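Local atomic coordinates of beta-porphyranase A (Bacteroides plebeius, PDB entry 4AW7), a protein that cleaves the sulfated red-algal polysaccharide porphyran by hydrolysing its linkages between beta-D-galactopyranose and alpha-L-galactopyranose-6-sulfate. Residues D39-D51 with F59-F71. Numbering follows the deposited sequence.
With L6S (6-O-sulfo-alpha-L-galactopyranose), chain B; AAL (3,6-anhydro-alpha-L-galactopyranose), chain C.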
loop_
_atom_site.group_PDB
_atom_site.type_symbol
_atom_site.label_atom_id
_atom_site.label_comp_id
_atom_site.label_asym_id
_atom_site.label_seq_id
_atom_site.Cartn_x
_atom_site.Cartn_y
_atom_site.Cartn_z
ATOM N N ASP A 39 -11.091 1.553 8.076
ATOM C CA ASP A 39 -11.571 0.312 7.506
ATOM C C ASP A 39 -10.509 -0.742 7.775
ATOM O O ASP A 39 -9.524 -0.867 7.037
ATOM C CB ASP A 39 -11.879 0.453 6.003
ATOM C CG ASP A 39 -12.538 -0.758 5.433
ATOM O OD1 ASP A 39 -12.385 -1.832 6.039
ATOM O OD2 ASP A 39 -13.203 -0.617 4.367
ATOM N N ARG A 40 -10.695 -1.511 8.849
ATOM C CA ARG A 40 -9.693 -2.508 9.204
ATOM C C ARG A 40 -9.455 -3.502 8.068
ATOM O O ARG A 40 -8.334 -3.980 7.907
ATOM C CB ARG A 40 -10.094 -3.249 10.471
ATOM C CG ARG A 40 -9.995 -2.432 11.746
ATOM C CD ARG A 40 -10.361 -3.285 12.985
ATOM N NE ARG A 40 -9.537 -4.469 13.093
ATOM C CZ ARG A 40 -8.334 -4.509 13.641
ATOM N NH1 ARG A 40 -7.807 -3.441 14.225
ATOM N NH2 ARG A 40 -7.630 -5.637 13.620
ATOM N N SER A 41 -10.518 -3.834 7.312
ATOM C CA SER A 41 -10.401 -4.795 6.232
ATOM C C SER A 41 -9.520 -4.346 5.086
ATOM O O SER A 41 -9.201 -5.131 4.210
ATOM C CB SER A 41 -11.762 -5.180 5.698
ATOM O OG SER A 41 -12.277 -4.205 4.793
ATOM N N LYS A 42 -9.157 -3.071 5.062
ATOM C CA LYS A 42 -8.200 -2.575 4.062
ATOM C C LYS A 42 -6.755 -2.777 4.446
ATOM O O LYS A 42 -5.893 -2.585 3.594
ATOM C CB LYS A 42 -8.496 -1.102 3.698
ATOM C CG LYS A 42 -9.782 -0.954 2.898
ATOM C CD LYS A 42 -10.081 0.460 2.476
ATOM C CE LYS A 42 -11.282 0.534 1.521
ATOM N NZ LYS A 42 -11.414 1.902 0.948
ATOM N N TYR A 43 -6.483 -3.188 5.681
ATOM C CA TYR A 43 -5.132 -3.218 6.258
ATOM C C TYR A 43 -4.755 -4.481 6.981
ATOM O O TYR A 43 -3.681 -5.044 6.743
ATOM C CB TYR A 43 -4.921 -2.003 7.204
ATOM C CG TYR A 43 -5.196 -0.702 6.514
ATOM C CD1 TYR A 43 -4.316 -0.218 5.527
ATOM C CD2 TYR A 43 -6.347 0.016 6.735
ATOM C CE1 TYR A 43 -4.602 0.927 4.820
ATOM C CE2 TYR A 43 -6.642 1.168 6.038
ATOM C CZ TYR A 43 -5.756 1.631 5.073
ATOM O OH TYR A 43 -6.107 2.765 4.354
ATOM N N PHE A 44 -5.590 -4.897 7.935
ATOM C CA PHE A 44 -5.233 -5.972 8.847
ATOM C C PHE A 44 -5.669 -7.307 8.293
ATOM O O PHE A 44 -6.728 -7.842 8.656
ATOM C CB PHE A 44 -5.770 -5.666 10.262
ATOM C CG PHE A 44 -5.301 -4.332 10.768
ATOM C CD1 PHE A 44 -3.938 -4.078 10.897
ATOM C CD2 PHE A 44 -6.179 -3.283 10.978
ATOM C CE1 PHE A 44 -3.485 -2.819 11.267
ATOM C CE2 PHE A 44 -5.711 -2.053 11.369
ATOM C CZ PHE A 44 -4.365 -1.841 11.508
ATOM N N ASN A 45 -4.873 -7.776 7.352
ATOM C CA ASN A 45 -5.115 -8.966 6.550
ATOM C C ASN A 45 -3.863 -9.824 6.598
ATOM O O ASN A 45 -2.771 -9.353 6.893
ATOM C CB ASN A 45 -5.424 -8.576 5.100
ATOM C CG ASN A 45 -6.663 -7.712 4.991
ATOM O OD1 ASN A 45 -7.702 -8.057 5.566
ATOM N ND2 ASN A 45 -6.597 -6.573 4.281
ATOM N N ILE A 46 -4.037 -11.089 6.226
ATOM C CA ILE A 46 -2.920 -11.975 5.919
ATOM C C ILE A 46 -3.012 -12.395 4.438
ATOM O O ILE A 46 -4.066 -12.356 3.819
ATOM C CB ILE A 46 -2.818 -13.228 6.837
ATOM C CG1 ILE A 46 -4.140 -14.025 6.879
ATOM C CG2 ILE A 46 -2.367 -12.820 8.195
ATOM C CD1 ILE A 46 -4.065 -15.389 7.585
ATOM N N HIS A 47 -1.871 -12.784 3.890
ATOM C CA HIS A 47 -1.745 -13.202 2.501
ATOM C C HIS A 47 -2.103 -14.687 2.394
ATOM O O HIS A 47 -1.240 -15.559 2.286
ATOM C CB HIS A 47 -0.297 -12.906 2.012
ATOM C CG HIS A 47 -0.120 -13.090 0.544
ATOM N ND1 HIS A 47 0.046 -14.322 -0.031
ATOM C CD2 HIS A 47 -0.158 -12.201 -0.487
ATOM C CE1 HIS A 47 0.127 -14.185 -1.351
ATOM N NE2 HIS A 47 0.007 -12.903 -1.663
ATOM N N SER A 48 -3.387 -14.950 2.543
ATOM C CA SER A 48 -3.934 -16.293 2.661
ATOM C C SER A 48 -5.391 -16.276 2.324
ATOM O O SER A 48 -6.052 -15.228 2.397
ATOM C CB SER A 48 -3.771 -16.729 4.120
ATOM O OG SER A 48 -4.217 -18.053 4.364
ATOM N N THR A 49 -5.942 -17.465 2.033
ATOM C CA THR A 49 -7.392 -17.663 2.110
ATOM C C THR A 49 -7.725 -18.895 2.965
ATOM O O THR A 49 -8.851 -19.429 2.881
ATOM C CB THR A 49 -8.054 -17.771 0.737
ATOM O OG1 THR A 49 -7.490 -18.878 0.021
ATOM C CG2 THR A 49 -7.883 -16.490 -0.082
ATOM N N SER A 50 -6.801 -19.283 3.842
ATOM C CA SER A 50 -6.960 -20.530 4.611
ATOM C C SER A 50 -7.835 -20.371 5.855
ATOM O O SER A 50 -7.512 -20.935 6.919
ATOM C CB SER A 50 -5.581 -21.037 5.030
ATOM O OG SER A 50 -4.831 -21.388 3.916
ATOM N N ASP A 51 -8.952 -19.652 5.759
ATOM C CA ASP A 51 -9.841 -19.523 6.910
ATOM C C ASP A 51 -10.552 -20.837 7.223
ATOM O O ASP A 51 -11.088 -20.959 8.289
ATOM C CB ASP A 51 -10.811 -18.329 6.742
ATOM C CG ASP A 51 -11.690 -18.401 5.505
ATOM O OD1 ASP A 51 -11.508 -19.289 4.645
ATOM O OD2 ASP A 51 -12.535 -17.509 5.365
ATOM N N PHE A 59 -6.923 -17.930 14.650
ATOM C CA PHE A 59 -6.060 -16.732 14.634
ATOM C C PHE A 59 -6.853 -15.525 14.072
ATOM O O PHE A 59 -6.795 -14.423 14.612
ATOM C CB PHE A 59 -4.826 -17.021 13.799
ATOM C CG PHE A 59 -4.145 -15.770 13.308
ATOM C CD1 PHE A 59 -3.241 -15.092 14.100
ATOM C CD2 PHE A 59 -4.438 -15.274 12.063
ATOM C CE1 PHE A 59 -2.675 -13.900 13.658
ATOM C CE2 PHE A 59 -3.845 -14.107 11.608
ATOM C CZ PHE A 59 -2.982 -13.426 12.408
ATOM N N LEU A 60 -7.563 -15.728 12.969
ATOM C CA LEU A 60 -8.288 -14.613 12.369
ATOM C C LEU A 60 -9.272 -14.001 13.332
ATOM O O LEU A 60 -9.419 -12.776 13.392
ATOM C CB LEU A 60 -8.996 -15.014 11.077
ATOM C CG LEU A 60 -8.091 -15.509 9.920
ATOM C CD1 LEU A 60 -8.950 -16.146 8.838
ATOM C CD2 LEU A 60 -7.237 -14.384 9.307
ATOM N N ALA A 61 -10.019 -14.833 14.045
ATOM C CA ALA A 61 -10.972 -14.327 15.041
ATOM C C ALA A 61 -10.268 -13.674 16.225
ATOM O O ALA A 61 -10.681 -12.606 16.662
ATOM C CB ALA A 61 -11.911 -15.462 15.517
ATOM N N ASP A 62 -9.230 -14.306 16.743
ATOM C CA ASP A 62 -8.524 -13.840 17.934
ATOM C C ASP A 62 -7.868 -12.479 17.669
ATOM O O ASP A 62 -7.838 -11.657 18.552
ATOM C CB ASP A 62 -7.424 -14.818 18.354
ATOM C CG ASP A 62 -7.923 -16.075 19.011
ATOM O OD1 ASP A 62 -9.081 -16.093 19.446
ATOM O OD2 ASP A 62 -7.108 -17.026 19.111
ATOM N N TYR A 63 -7.358 -12.265 16.460
ATOM C CA TYR A 63 -6.584 -11.058 16.162
ATOM C C TYR A 63 -7.364 -10.081 15.322
ATOM O O TYR A 63 -6.865 -8.979 15.062
ATOM C CB TYR A 63 -5.265 -11.426 15.522
ATOM C CG TYR A 63 -4.299 -12.044 16.488
ATOM C CD1 TYR A 63 -4.311 -13.382 16.764
ATOM C CD2 TYR A 63 -3.309 -11.277 17.073
ATOM C CE1 TYR A 63 -3.435 -13.963 17.641
ATOM C CE2 TYR A 63 -2.412 -11.848 17.952
ATOM C CZ TYR A 63 -2.473 -13.195 18.224
ATOM O OH TYR A 63 -1.586 -13.775 19.090
ATOM N N GLN A 64 -8.561 -10.444 14.858
ATOM C CA GLN A 64 -9.450 -9.583 14.063
ATOM C C GLN A 64 -8.847 -9.215 12.708
ATOM O O GLN A 64 -8.643 -8.034 12.383
ATOM C CB GLN A 64 -9.810 -8.335 14.874
ATOM C CG GLN A 64 -10.322 -8.707 16.234
ATOM C CD GLN A 64 -10.376 -7.525 17.185
ATOM O OE1 GLN A 64 -9.978 -6.352 16.868
ATOM N NE2 GLN A 64 -11.017 -7.789 18.327
ATOM N N VAL A 65 -8.544 -10.257 11.954
ATOM C CA VAL A 65 -7.792 -10.184 10.725
ATOM C C VAL A 65 -8.662 -10.710 9.564
ATOM O O VAL A 65 -9.436 -11.656 9.743
ATOM C CB VAL A 65 -6.485 -10.998 10.880
ATOM C CG1 VAL A 65 -5.661 -11.039 9.581
ATOM C CG2 VAL A 65 -5.688 -10.386 12.001
ATOM N N GLY A 66 -8.515 -10.122 8.375
ATOM C CA GLY A 66 -9.227 -10.505 7.161
ATOM C C GLY A 66 -8.315 -11.125 6.122
ATOM O O GLY A 66 -7.119 -11.368 6.338
ATOM N N LEU A 67 -8.944 -11.400 4.983
ATOM C CA LEU A 67 -8.246 -11.998 3.829
ATOM C C LEU A 67 -8.220 -10.996 2.694
ATOM O O LEU A 67 -8.998 -10.054 2.682
ATOM C CB LEU A 67 -9.004 -13.258 3.382
ATOM C CG LEU A 67 -9.309 -14.233 4.522
ATOM C CD1 LEU A 67 -10.198 -15.339 3.913
ATOM C CD2 LEU A 67 -8.066 -14.796 5.220
ATOM N N GLY A 68 -7.339 -11.139 1.713
ATOM C CA GLY A 68 -6.315 -12.137 1.616
ATOM C C GLY A 68 -5.959 -12.318 0.166
ATOM O O GLY A 68 -6.298 -11.482 -0.640
ATOM N N ARG A 69 -5.245 -13.382 -0.163
ATOM C CA ARG A 69 -4.743 -13.584 -1.529
ATOM C C ARG A 69 -4.493 -15.064 -1.750
ATOM O O ARG A 69 -4.065 -15.757 -0.837
ATOM C CB ARG A 69 -3.460 -12.739 -1.777
ATOM C CG ARG A 69 -3.035 -12.592 -3.219
ATOM C CD ARG A 69 -2.405 -11.272 -3.443
ATOM N NE ARG A 69 -1.872 -10.984 -4.777
ATOM C CZ ARG A 69 -0.582 -11.090 -5.111
ATOM N NH1 ARG A 69 0.285 -11.699 -4.319
ATOM N NH2 ARG A 69 -0.192 -10.583 -6.271
ATOM N N LYS A 70 -4.766 -15.518 -2.976
ATOM C CA LYS A 70 -4.617 -16.904 -3.342
ATOM C C LYS A 70 -4.175 -17.008 -4.788
ATOM O O LYS A 70 -4.733 -16.333 -5.634
ATOM C CB LYS A 70 -5.991 -17.590 -3.205
ATOM C CG LYS A 70 -6.070 -18.969 -3.670
ATOM C CD LYS A 70 -5.513 -19.898 -2.676
ATOM C CE LYS A 70 -6.109 -21.314 -2.831
ATOM N NZ LYS A 70 -5.440 -22.211 -1.808
ATOM N N PHE A 71 -3.228 -17.904 -5.033
ATOM C CA PHE A 71 -2.782 -18.228 -6.390
ATOM C C PHE A 71 -3.647 -19.336 -6.972
ATOM O O PHE A 71 -3.297 -20.520 -6.955
ATOM C CB PHE A 71 -1.316 -18.605 -6.375
ATOM C CG PHE A 71 -0.403 -17.421 -6.246
ATOM C CD1 PHE A 71 -0.207 -16.777 -5.056
ATOM C CD2 PHE A 71 0.188 -16.889 -7.374
ATOM C CE1 PHE A 71 0.610 -15.669 -4.994
ATOM C CE2 PHE A 71 1.031 -15.798 -7.304
ATOM C CZ PHE A 71 1.225 -15.185 -6.131
HETATM O O1S L6S B . 1.295 -16.967 0.630
HETATM O O2S L6S B . 3.045 -18.362 1.646
HETATM O O3S L6S B . 1.726 -19.164 -0.265
HETATM C C1 L6S B . 4.440 -15.084 -4.504
HETATM C C2 L6S B . 4.661 -16.308 -5.365
HETATM C C3 L6S B . 5.306 -17.417 -4.519
HETATM C C4 L6S B . 4.360 -17.736 -3.300
HETATM C C5 L6S B . 4.122 -16.434 -2.527
HETATM C C6 L6S B . 2.937 -16.621 -1.553
HETATM O O2 L6S B . 5.439 -15.994 -6.538
HETATM O O3 L6S B . 5.547 -18.604 -5.289
HETATM O O4 L6S B . 3.128 -18.260 -3.819
HETATM O O5 L6S B . 3.689 -15.337 -3.341
HETATM O O6 L6S B . 3.372 -17.433 -0.473
HETATM S S1 L6S B . 2.293 -17.991 0.459
HETATM C C1 AAL C . -0.603 -22.922 -3.220
HETATM C C2 AAL C . -1.834 -22.878 -2.348
HETATM C C3 AAL C . -2.458 -24.250 -2.341
HETATM C C4 AAL C . -2.825 -24.593 -3.766
HETATM C C5 AAL C . -1.445 -24.894 -4.294
HETATM C C6 AAL C . -0.817 -25.723 -3.191
HETATM O O2 AAL C . -2.755 -21.911 -2.814
HETATM O O3 AAL C . -1.464 -25.223 -2.005
HETATM O O4 AAL C . -3.622 -25.787 -3.811
HETATM O O5 AAL C . -0.718 -23.667 -4.436
HETATM O O HOH W 1 -5.172 -6.820 14.595
HETATM O O HOH W 2 -11.518 -6.267 11.936
HETATM O O HOH W 3 -9.221 -6.845 9.727
HETATM O O HOH W 4 -10.135 -8.105 4.235
HETATM O O HOH W 5 -6.668 -21.380 0.619
#
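N45 and G66 pair as parallel strands, their CA atoms 4.4 Å apart, with G66 N bonded to F44 O and G66 O taking I46 N; further along, R69 N reaches S48 O in a longer bond (3.3 Å) from above the carbonyl plane. R69 lays CB over one face of the H47 ring, 3.7 Å from the centroid, a CH-pi contact. Its chain then bends at chi2 and brings NH1 round to the ring edge, where NH1 donates to H47 NE2 (2.9 Å); NH1 lies in the ring plane and NE2 in the guanidinium plane, although the two planes are turned 71° apart. NE2 accepts, so ND1 carries the hydrogen and donates to O1S of the L6S sulfate at 3.0 Å. CG of H47 stands anti to the backbone N (chi1 -171°), which swings the ring back to R69. With an alanine in place of H47, R69 NH1 and the sulfate would probably each lose one hydrogen bond and R69 CB the ring face it packs on. R69 also forms salt bridges to E272, the inferred nucleophile, and E142, and NH2 is hydrogen-bonded to N145 OD1. From the other side of the strand, K70 NZ donates to AAL O2 (2.9 Å), while water 5 links NZ to T49 OG1. At the far end, R40 NH2 donates almost straight (177°) to Q64 O, and I46 CD1 meets L60 CD2 of helix 54-63 at 3.7 Å. Strand 45-46, helix 54-63 and strand 66-71 thus form a right-handed beta-alpha-beta unit of the (beta/alpha)8 barrel, its C-terminal strand ends lining the glycan cleft.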